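Local coordinates for laccase (Botrytis aclada, PDB 3SQR), which is a multicopper oxidase that probably couples the oxidation of phenols such as hydroquinone to the reduction of dioxygen to water, at residues Ala189-Asp194 and Ile295-Thr300; Phe253-Val258 and Tyr263-Ile268. All coordinates share one frame; numbering follows the deposited sequence.

Contact 1 of 2, residues Ala189-Asp194 and Ile295-Thr300. With MAN (alpha-D-mannopyranose), chain L.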
loop_
_atom_site.group_PDB
_atom_site.type_symbol
_atom_site.label_atom_id
_atom_site.label_comp_id
_atom_site.label_asym_id
_atom_site.label_seq_id
_atom_site.Cartn_x
_atom_site.Cartn_y
_atom_site.Cartn_z
ATOM N N ALA A 189 -2.856 -1.928 -20.839
ATOM C CA ALA A 189 -2.725 -0.546 -20.272
ATOM C C ALA A 189 -3.547 0.406 -21.145
ATOM O O ALA A 189 -3.847 0.085 -22.280
ATOM C CB ALA A 189 -1.248 -0.129 -20.243
ATOM N N THR A 190 -3.887 1.557 -20.624
ATOM C CA THR A 190 -4.826 2.436 -21.269
ATOM C C THR A 190 -4.126 3.481 -22.145
ATOM O O THR A 190 -4.789 4.279 -22.773
ATOM C CB THR A 190 -5.675 3.167 -20.304
ATOM O OG1 THR A 190 -4.837 3.798 -19.328
ATOM C CG2 THR A 190 -6.766 2.252 -19.652
ATOM N N ALA A 191 -2.805 3.460 -22.163
ATOM C CA ALA A 191 -2.029 4.254 -23.118
ATOM C C ALA A 191 -0.825 3.475 -23.532
ATOM O O ALA A 191 -0.346 2.601 -22.814
ATOM C CB ALA A 191 -1.624 5.647 -22.517
ATOM N N ASP A 192 -0.337 3.786 -24.721
ATOM C CA ASP A 192 0.841 3.190 -25.276
ATOM C C ASP A 192 2.102 3.773 -24.681
ATOM O O ASP A 192 2.128 4.935 -24.206
ATOM C CB ASP A 192 0.845 3.394 -26.804
ATOM C CG ASP A 192 -0.225 2.567 -27.509
ATOM O OD1 ASP A 192 -0.739 1.568 -26.957
ATOM O OD2 ASP A 192 -0.550 2.930 -28.650
ATOM N N TYR A 193 3.122 2.927 -24.622
ATOM C CA TYR A 193 4.403 3.285 -24.140
ATOM C C TYR A 193 5.404 2.311 -24.656
ATOM O O TYR A 193 5.087 1.174 -25.064
ATOM C CB TYR A 193 4.462 3.353 -22.588
ATOM C CG TYR A 193 4.125 2.018 -21.965
ATOM C CD1 TYR A 193 2.812 1.679 -21.712
ATOM C CD2 TYR A 193 5.111 1.117 -21.689
ATOM C CE1 TYR A 193 2.509 0.450 -21.161
ATOM C CE2 TYR A 193 4.844 -0.123 -21.111
ATOM C CZ TYR A 193 3.527 -0.439 -20.861
ATOM O OH TYR A 193 3.226 -1.683 -20.337
ATOM N N ASP A 194 6.664 2.756 -24.682
ATOM C CA ASP A 194 7.709 1.964 -25.224
ATOM C C ASP A 194 8.419 1.113 -24.252
ATOM O O ASP A 194 8.766 -0.030 -24.569
ATOM C CB ASP A 194 8.773 2.884 -25.871
ATOM C CG ASP A 194 8.184 3.712 -26.970
ATOM O OD1 ASP A 194 7.471 3.096 -27.776
ATOM O OD2 ASP A 194 8.313 4.944 -26.931
ATOM N N ILE A 295 -7.160 3.594 -15.643
ATOM C CA ILE A 295 -8.052 4.734 -15.727
ATOM C C ILE A 295 -7.916 5.354 -17.111
ATOM O O ILE A 295 -6.964 5.122 -17.808
ATOM C CB ILE A 295 -7.787 5.820 -14.645
ATOM C CG1 ILE A 295 -6.392 6.413 -14.752
ATOM C CG2 ILE A 295 -7.972 5.207 -13.181
ATOM C CD1 ILE A 295 -6.187 7.734 -13.912
ATOM N N VAL A 296 -8.944 6.092 -17.485
ATOM C CA VAL A 296 -8.859 6.936 -18.682
ATOM C C VAL A 296 -7.691 7.883 -18.487
ATOM O O VAL A 296 -7.670 8.625 -17.519
ATOM C CB VAL A 296 -10.172 7.690 -18.851
ATOM C CG1 VAL A 296 -10.093 8.647 -20.123
ATOM C CG2 VAL A 296 -11.231 6.688 -18.989
ATOM N N PRO A 297 -6.756 7.912 -19.440
ATOM C CA PRO A 297 -5.581 8.752 -19.198
ATOM C C PRO A 297 -5.896 10.245 -19.023
ATOM O O PRO A 297 -6.776 10.784 -19.705
ATOM C CB PRO A 297 -4.737 8.528 -20.441
ATOM C CG PRO A 297 -5.159 7.154 -20.952
ATOM C CD PRO A 297 -6.602 7.069 -20.641
ATOM N N TYR A 298 -5.193 10.897 -18.101
ATOM C CA TYR A 298 -5.221 12.318 -17.931
ATOM C C TYR A 298 -3.811 12.812 -17.670
ATOM O O TYR A 298 -2.905 12.058 -17.250
ATOM C CB TYR A 298 -6.194 12.769 -16.860
ATOM C CG TYR A 298 -5.704 12.596 -15.420
ATOM C CD1 TYR A 298 -5.852 11.389 -14.776
ATOM C CD2 TYR A 298 -5.117 13.641 -14.742
ATOM C CE1 TYR A 298 -5.441 11.235 -13.471
ATOM C CE2 TYR A 298 -4.695 13.500 -13.416
ATOM C CZ TYR A 298 -4.903 12.262 -12.796
ATOM O OH TYR A 298 -4.522 12.053 -11.506
ATOM N N THR A 299 -3.586 14.073 -18.010
ATOM C CA THR A 299 -2.259 14.640 -17.848
ATOM C C THR A 299 -2.229 15.557 -16.646
ATOM O O THR A 299 -3.199 16.239 -16.289
ATOM C CB THR A 299 -1.804 15.383 -19.125
ATOM O OG1 THR A 299 -2.807 16.325 -19.492
ATOM C CG2 THR A 299 -1.575 14.424 -20.244
ATOM N N THR A 300 -1.093 15.541 -15.972
ATOM C CA THR A 300 -0.905 16.331 -14.803
ATOM C C THR A 300 0.579 16.649 -14.692
ATOM O O THR A 300 1.411 15.868 -15.141
ATOM C CB THR A 300 -1.441 15.603 -13.520
ATOM O OG1 THR A 300 -1.422 16.533 -12.459
ATOM C CG2 THR A 300 -0.555 14.320 -13.193
HETATM C C1 MAN L . -8.036 15.396 -13.453
HETATM C C2 MAN L . -7.263 16.691 -13.232
HETATM C C3 MAN L . -8.116 17.740 -12.532
HETATM C C4 MAN L . -9.420 17.939 -13.309
HETATM C C5 MAN L . -10.124 16.584 -13.461
HETATM C C6 MAN L . -11.397 16.727 -14.306
HETATM O O2 MAN L . -6.789 17.133 -14.498
HETATM O O3 MAN L . -7.343 18.929 -12.350
HETATM O O4 MAN L . -10.255 18.789 -12.579
HETATM O O5 MAN L . -9.272 15.645 -14.110
HETATM O O6 MAN L . -10.994 17.172 -15.607
#
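T190 sits against the strand 295-300 with its CB turned toward it, and all three of its side-chain heavy atoms beyond CA meet the carbonyl oxygen of I295. The hydroxyl comes closest: T190 OG1 lies 2.9 Å from I295 O. The methyl is close beside it: T190 CG2 is 3.4 Å from I295 O. Chi1 of 51° places OG1 between the backbone N and the carbonyl carbon, and there it faces the strand. I288 O on strand 285-290 also lies about the T190 hydroxyl.

P297 meets T190 from further along the strand. The two side chains cross obliquely, and the proline leads with the corner of its ring. P297 CG is 3.4 Å from the backbone oxygen T190 O and 3.7 Å from T190 OG1. A191 adds an apolar touch on the same corner, its CB 4.1 Å from P297 CG. CB of I295 leaves its backbone on the side away from the loop, and the residue meets T190 through its carbonyl.

Y298 turns to another neighbour, the mannose of an attached glycan. Its ring meets the sugar obliquely, with Y298 CD2 3.6 Å from C1 of the mannose. The Y298 hydroxyl is hydrogen-bonded to E371.

Strand 293-300 is an outermost strand of a mixed six-stranded sheet. The link between strands 180-186 and 195-205 lies against the last two strands of that sheet, 285-290 and 293-300, in the second cupredoxin-like domain of this multicopper oxidase.

Contact 2 of 2, residues Phe253-Val258 and Tyr263-Ile268. With NAG (2-acetamido-2-deoxy-beta-D-glucopyranose), chain C.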
loop_
_atom_site.group_PDB
_atom_site.type_symbol
_atom_site.label_atom_id
_atom_site.label_comp_id
_atom_site.label_asym_id
_atom_site.label_seq_id
_atom_site.Cartn_x
_atom_site.Cartn_y
_atom_site.Cartn_z
ATOM N N PHE A 253 18.691 8.992 -6.484
ATOM C CA PHE A 253 18.029 8.156 -7.451
ATOM C C PHE A 253 18.240 8.766 -8.836
ATOM O O PHE A 253 18.165 9.965 -8.997
ATOM C CB PHE A 253 16.536 8.150 -7.223
ATOM C CG PHE A 253 15.742 7.546 -8.348
ATOM C CD1 PHE A 253 15.843 6.180 -8.614
ATOM C CD2 PHE A 253 14.931 8.323 -9.177
ATOM C CE1 PHE A 253 15.120 5.583 -9.623
ATOM C CE2 PHE A 253 14.196 7.735 -10.233
ATOM C CZ PHE A 253 14.308 6.343 -10.464
ATOM N N GLU A 254 18.510 7.928 -9.800
ATOM C CA GLU A 254 18.693 8.422 -11.167
ATOM C C GLU A 254 17.913 7.593 -12.115
ATOM O O GLU A 254 17.865 6.347 -11.962
ATOM C CB GLU A 254 20.172 8.362 -11.539
ATOM C CG GLU A 254 20.531 9.056 -12.850
ATOM C CD GLU A 254 20.340 8.224 -14.103
ATOM O OE1 GLU A 254 20.228 6.982 -13.990
ATOM O OE2 GLU A 254 20.304 8.826 -15.212
ATOM N N LEU A 255 17.374 8.250 -13.125
ATOM C CA LEU A 255 16.539 7.669 -14.141
ATOM C C LEU A 255 17.011 8.299 -15.474
ATOM O O LEU A 255 17.112 9.508 -15.529
ATOM C CB LEU A 255 15.075 8.073 -13.903
ATOM C CG LEU A 255 14.079 7.575 -14.942
ATOM C CD1 LEU A 255 14.175 6.052 -15.286
ATOM C CD2 LEU A 255 12.650 8.030 -14.620
ATOM N N THR A 256 17.350 7.461 -16.423
ATOM C CA THR A 256 17.814 7.909 -17.754
ATOM C C THR A 256 16.771 7.805 -18.799
ATOM O O THR A 256 16.153 6.741 -18.969
ATOM C CB THR A 256 19.016 7.102 -18.148
ATOM O OG1 THR A 256 20.013 7.382 -17.193
ATOM C CG2 THR A 256 19.502 7.518 -19.570
ATOM N N PHE A 257 16.556 8.892 -19.542
ATOM C CA PHE A 257 15.623 8.891 -20.613
ATOM C C PHE A 257 16.402 9.032 -21.948
ATOM O O PHE A 257 17.428 9.744 -22.025
ATOM C CB PHE A 257 14.645 10.057 -20.572
ATOM C CG PHE A 257 13.460 9.892 -19.684
ATOM C CD1 PHE A 257 13.182 8.689 -19.007
ATOM C CD2 PHE A 257 12.620 10.959 -19.486
ATOM C CE1 PHE A 257 12.060 8.619 -18.192
ATOM C CE2 PHE A 257 11.489 10.876 -18.654
ATOM C CZ PHE A 257 11.233 9.693 -18.030
ATOM N N VAL A 258 15.905 8.307 -22.929
ATOM C CA VAL A 258 16.251 8.443 -24.339
ATOM C C VAL A 258 15.193 9.298 -25.044
ATOM O O VAL A 258 13.989 9.087 -25.016
ATOM C CB VAL A 258 16.356 7.064 -25.035
ATOM C CG1 VAL A 258 16.556 7.298 -26.613
ATOM C CG2 VAL A 258 17.472 6.230 -24.452
ATOM N N TYR A 263 7.912 6.255 -21.558
ATOM C CA TYR A 263 8.277 5.424 -20.411
ATOM C C TYR A 263 7.081 5.286 -19.487
ATOM O O TYR A 263 6.420 6.231 -19.165
ATOM C CB TYR A 263 9.384 6.033 -19.608
ATOM C CG TYR A 263 10.649 6.104 -20.390
ATOM C CD1 TYR A 263 11.498 5.040 -20.427
ATOM C CD2 TYR A 263 11.000 7.268 -21.085
ATOM C CE1 TYR A 263 12.642 5.036 -21.162
ATOM C CE2 TYR A 263 12.184 7.290 -21.804
ATOM C CZ TYR A 263 12.996 6.196 -21.842
ATOM O OH TYR A 263 14.207 6.180 -22.549
ATOM N N ARG A 264 6.839 4.056 -19.066
ATOM C CA ARG A 264 5.914 3.772 -17.971
ATOM C C ARG A 264 6.707 3.727 -16.652
ATOM O O ARG A 264 7.720 3.044 -16.507
ATOM C CB ARG A 264 5.240 2.429 -18.225
ATOM C CG ARG A 264 4.332 2.024 -17.089
ATOM C CD ARG A 264 3.675 0.740 -17.443
ATOM N NE ARG A 264 2.563 0.469 -16.551
ATOM C CZ ARG A 264 1.621 -0.421 -16.845
ATOM N NH1 ARG A 264 1.619 -1.087 -18.006
ATOM N NH2 ARG A 264 0.659 -0.636 -15.973
ATOM N N LEU A 265 6.301 4.579 -15.747
ATOM C CA LEU A 265 6.860 4.649 -14.364
ATOM C C LEU A 265 5.754 4.216 -13.432
ATOM O O LEU A 265 4.634 4.653 -13.538
ATOM C CB LEU A 265 7.219 6.071 -13.991
ATOM C CG LEU A 265 8.454 6.707 -14.653
ATOM C CD1 LEU A 265 8.509 6.568 -16.172
ATOM C CD2 LEU A 265 8.592 8.167 -14.130
ATOM N N ARG A 266 6.133 3.460 -12.418
ATOM C CA ARG A 266 5.121 2.867 -11.524
ATOM C C ARG A 266 5.417 3.386 -10.150
ATOM O O ARG A 266 6.387 2.987 -9.547
ATOM C CB ARG A 266 5.210 1.360 -11.613
ATOM C CG ARG A 266 5.045 0.772 -13.021
ATOM C CD ARG A 266 5.311 -0.691 -12.966
ATOM N NE ARG A 266 5.134 -1.411 -14.197
ATOM C CZ ARG A 266 4.045 -2.096 -14.550
ATOM N NH1 ARG A 266 2.977 -2.095 -13.789
ATOM N NH2 ARG A 266 4.018 -2.756 -15.702
ATOM N N LEU A 267 4.607 4.335 -9.720
ATOM C CA LEU A 267 4.871 5.107 -8.555
ATOM C C LEU A 267 4.147 4.504 -7.381
ATOM O O LEU A 267 2.953 4.243 -7.458
ATOM C CB LEU A 267 4.432 6.535 -8.748
ATOM C CG LEU A 267 5.054 7.190 -10.011
ATOM C CD1 LEU A 267 4.369 8.536 -10.322
ATOM C CD2 LEU A 267 6.563 7.326 -9.840
ATOM N N ILE A 268 4.885 4.320 -6.298
ATOM C CA ILE A 268 4.332 3.794 -5.027
ATOM C C ILE A 268 4.817 4.568 -3.863
ATOM O O ILE A 268 6.022 4.697 -3.658
ATOM C CB ILE A 268 4.628 2.313 -4.797
ATOM C CG1 ILE A 268 4.516 1.514 -6.100
ATOM C CG2 ILE A 268 3.687 1.732 -3.595
ATOM C CD1 ILE A 268 4.611 0.039 -5.908
HETATM C C1 NAG C . 13.777 0.806 -8.608
HETATM C C2 NAG C . 14.080 0.774 -10.103
HETATM C C3 NAG C . 13.601 -0.562 -10.635
HETATM C C4 NAG C . 14.257 -1.730 -9.911
HETATM C C5 NAG C . 14.221 -1.514 -8.364
HETATM C C6 NAG C . 15.379 -2.213 -7.696
HETATM C C7 NAG C . 13.774 2.520 -11.751
HETATM C C8 NAG C . 12.829 3.445 -12.500
HETATM N N2 NAG C . 13.279 1.720 -10.817
HETATM O O3 NAG C . 13.795 -0.675 -12.025
HETATM O O4 NAG C . 13.568 -2.951 -10.237
HETATM O O5 NAG C . 14.508 -0.193 -7.979
HETATM O O6 NAG C . 15.121 -2.335 -6.296
HETATM O O7 NAG C . 14.988 2.483 -11.974
#
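Y263 OH accepts a hydrogen bond from the backbone N of V258. The bond is short and nearly straight, with V258 N 2.7 Å from Y263 OH and an N-H...O angle of 168°. The donor arrives at the edge of the tyrosine ring, near its plane. V258 also approaches the hydroxyl with its side chain, which crosses that of Y263 at about a right angle; V258 CB is 3.4 Å from Y263 OH.

The ring of Y263 lies flat against that of F257. This is an offset stack: the centroids are 4.3 Å apart and the planes differ by only 4°. The two side chains slide past each other in opposite directions, so each ring lies over the outer part of the other's face. F257 CD1 is 3.3 Å from Y263 CE2, and it stands over one face of the tyrosine. Chi1 of -65° sets the Y263 ring beside its own backbone N, from where it spans the gap to F257 and V258.

Further along, L255 and L265 touch at their ends, L255 CD2 to L265 CD2 at 4.1 Å. The F253 ring turns its edge to the acetyl group of an N-acetylglucosamine, with F253 CZ 3.8 Å from its C8.

Strands 254-256 and 262-269 belong to different sheets, which pack as a sandwich in the second cupredoxin-like domain, with L255, F257, Y263 and L265 between them. The stack fixes the tilt of the tyrosine ring, and the hydrogen bond holds its far end. The phenol oxygen of the buried Y263 thus has a backbone donor at the end of an otherwise apolar, aromatic interface.

Contact 1 is partly buried, at the edge of a sheet, while contact 2 is largely buried between two sheets. Both reach the same six-stranded sheet: contact 1 through its outermost strand 293-300, contact 2 through the inner strand 262-269. Their chemistry follows their place. Contact 1 is small, with a hydroxyl near a carbonyl and little apolar packing. Contact 2 buries more surface and relies on aromatic and aliphatic side chains. The two meet directly: Y193 OH of contact 1 lies 2.9 Å from R264 NH1 of contact 2, probably a hydrogen bond. R264 also forms a salt bridge with D312. Each contact has a glycan sugar against one of its aromatic rings.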